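Local coordinates for succinyl-CoA ligase (ADP-forming) subunit alpha (Methanosaeta concilii, PDB 6HXI), which joins a CoA-ligase region of the succinyl-CoA synthetase type to a helical citrate synthase-like region and binds coenzyme A, at residues 459-464 against 472-477. Residues are numbered along the deposited sequence; the frame is centred on the assembly and turned at random. Where two conformers were deposited one is given.
Sequences REFKRA and EQFVGE
Phe474 of helix 471-480 reaches across to helix 453-466 where Ala464 and Phe474 bring their CA atoms within 6.1 Å; the axes of 459-464 and 472-477 approach to 10.9 Å with their N-to-C directions 130° apart. The Phe474 side chain is a knob in a hole formed by Glu460, Phe461, Arg463 and Ala464. With CG anti to the backbone N (chi1 171°), its ring projects between these residues. The methyl of Ala464 lies over one face in a CH-pi contact, CB standing 3.8 Å from the ring centroid and displaced toward the CG-CD1 side. On one flank, the CE2 edge of Phe474 points onto the face of Phe461 in a T-shaped pair, Phe474 CE2 lying 3.9 Å from Phe461 CE2 and over the centre of that ring. The planes are inclined at 73°. On the opposite flank, Phe474 CE1 meets Arg463 NH2 at 3.7 Å; NH2 comes to the edge near the ring plane, with the guanidinium steeply tilted against the ring.

On the Arg463 side of the Phe474 ring runs a chain of charges. Arg463 NH2 donates to Glu460 OE2 at 2.8 Å, one turn earlier on its own helix, while the longer bond from NE is weak. The same NH2 forms a looser salt bridge across the helices, 3.3 Å from Glu477 OE1. The two carboxylates thus share one guanidinium, probably easing their repulsion; the stronger partner of Glu477 OE1 is Lys481. Tyr521 and Val525 of helix 517-530 pack against Phe474, and Ile546 against Phe461, whose side chain lies about 8 Å from a bound coenzyme A. Two successive helices, joined by a short link, thus cross steeply with knob-into-hole packing edged by the Glu460-Arg463-Glu477 salt-bridge network, in the all-helical citrate synthase-like region.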
# COMPACT_ATOMS: atom_id res chain seq x y z
N ARG B 459 25.54 -0.14 -7.83
CA ARG B 459 25.64 0.90 -8.86
C ARG B 459 26.99 1.61 -8.84
O ARG B 459 27.71 1.57 -9.83
CB ARG B 459 24.51 1.92 -8.61
CG ARG B 459 24.16 2.84 -9.76
CD ARG B 459 22.65 3.01 -9.90
NE ARG B 459 21.94 3.16 -8.63
CZ ARG B 459 20.68 2.80 -8.42
NH1 ARG B 459 20.12 3.00 -7.24
NH2 ARG B 459 19.97 2.26 -9.40
N GLU B 460 27.33 2.24 -7.70
CA GLU B 460 28.55 3.02 -7.49
C GLU B 460 29.82 2.22 -7.58
O GLU B 460 30.77 2.69 -8.22
CB GLU B 460 28.49 3.84 -6.18
CG GLU B 460 27.54 5.04 -6.26
CD GLU B 460 27.56 5.88 -7.53
OE1 GLU B 460 26.47 6.18 -8.07
OE2 GLU B 460 28.67 6.26 -7.98
N PHE B 461 29.87 1.04 -6.92
CA PHE B 461 31.07 0.18 -6.97
C PHE B 461 31.28 -0.38 -8.37
O PHE B 461 32.41 -0.38 -8.84
CB PHE B 461 31.03 -0.93 -5.90
CG PHE B 461 31.41 -0.46 -4.51
CD1 PHE B 461 30.51 0.24 -3.71
CD2 PHE B 461 32.69 -0.67 -4.02
CE1 PHE B 461 30.87 0.68 -2.43
CE2 PHE B 461 33.05 -0.23 -2.73
CZ PHE B 461 32.13 0.42 -1.95
N LYS B 462 30.21 -0.84 -9.05
CA LYS B 462 30.31 -1.41 -10.41
C LYS B 462 30.92 -0.35 -11.37
O LYS B 462 31.87 -0.65 -12.09
CB LYS B 462 28.94 -1.90 -10.91
CG LYS B 462 29.04 -2.87 -12.06
CD LYS B 462 27.80 -2.91 -12.93
CE LYS B 462 28.10 -3.82 -14.09
NZ LYS B 462 27.61 -3.31 -15.39
N ARG B 463 30.39 0.87 -11.35
CA ARG B 463 30.84 1.98 -12.19
C ARG B 463 32.33 2.31 -11.95
O ARG B 463 33.10 2.33 -12.90
CB ARG B 463 29.93 3.21 -11.97
CG ARG B 463 30.39 4.47 -12.71
CD ARG B 463 29.78 5.74 -12.15
NE ARG B 463 30.05 5.92 -10.71
CZ ARG B 463 31.15 6.47 -10.20
NH1 ARG B 463 32.12 6.89 -10.99
NH2 ARG B 463 31.28 6.58 -8.89
N ALA B 464 32.74 2.47 -10.71
CA ALA B 464 34.13 2.77 -10.38
C ALA B 464 35.07 1.72 -10.94
O ALA B 464 36.00 2.06 -11.66
CB ALA B 464 34.30 2.89 -8.87
N GLU B 472 41.50 4.35 -4.65
CA GLU B 472 41.90 5.67 -4.11
C GLU B 472 41.19 6.80 -4.84
O GLU B 472 40.68 7.71 -4.20
CB GLU B 472 43.43 5.88 -4.18
CG GLU B 472 44.29 4.72 -3.68
CD GLU B 472 44.42 3.53 -4.62
OE1 GLU B 472 44.95 3.71 -5.74
OE2 GLU B 472 43.99 2.42 -4.23
N GLN B 473 41.11 6.70 -6.19
CA GLN B 473 40.43 7.67 -7.06
C GLN B 473 38.94 7.70 -6.81
O GLN B 473 38.36 8.78 -6.83
CB GLN B 473 40.74 7.40 -8.54
CG GLN B 473 42.19 7.71 -8.93
CD GLN B 473 42.44 7.52 -10.40
OE1 GLN B 473 42.42 6.39 -10.92
NE2 GLN B 473 42.70 8.62 -11.10
N PHE B 474 38.32 6.52 -6.57
CA PHE B 474 36.89 6.40 -6.27
C PHE B 474 36.60 7.05 -4.93
O PHE B 474 35.70 7.88 -4.84
CB PHE B 474 36.45 4.92 -6.28
CG PHE B 474 35.04 4.62 -5.78
CD1 PHE B 474 33.94 5.32 -6.28
CD2 PHE B 474 34.81 3.58 -4.89
CE1 PHE B 474 32.64 4.99 -5.88
CE2 PHE B 474 33.51 3.26 -4.48
CZ PHE B 474 32.43 3.96 -5.00
N VAL B 475 37.40 6.70 -3.89
CA VAL B 475 37.28 7.27 -2.54
C VAL B 475 37.42 8.80 -2.65
O VAL B 475 36.53 9.51 -2.17
CB VAL B 475 38.26 6.59 -1.54
CG1 VAL B 475 38.32 7.32 -0.19
CG2 VAL B 475 37.91 5.12 -1.34
N GLY B 476 38.44 9.27 -3.38
CA GLY B 476 38.69 10.69 -3.62
C GLY B 476 37.57 11.41 -4.35
O GLY B 476 37.15 12.48 -3.92
N GLU B 477 37.08 10.85 -5.48
CA GLU B 477 35.99 11.42 -6.28
C GLU B 477 34.70 11.63 -5.45
O GLU B 477 34.07 12.69 -5.52
CB GLU B 477 35.70 10.52 -7.52
CG GLU B 477 34.49 10.96 -8.34
CD GLU B 477 33.88 9.92 -9.26
OE1 GLU B 477 32.70 9.56 -9.04
OE2 GLU B 477 34.55 9.52 -10.24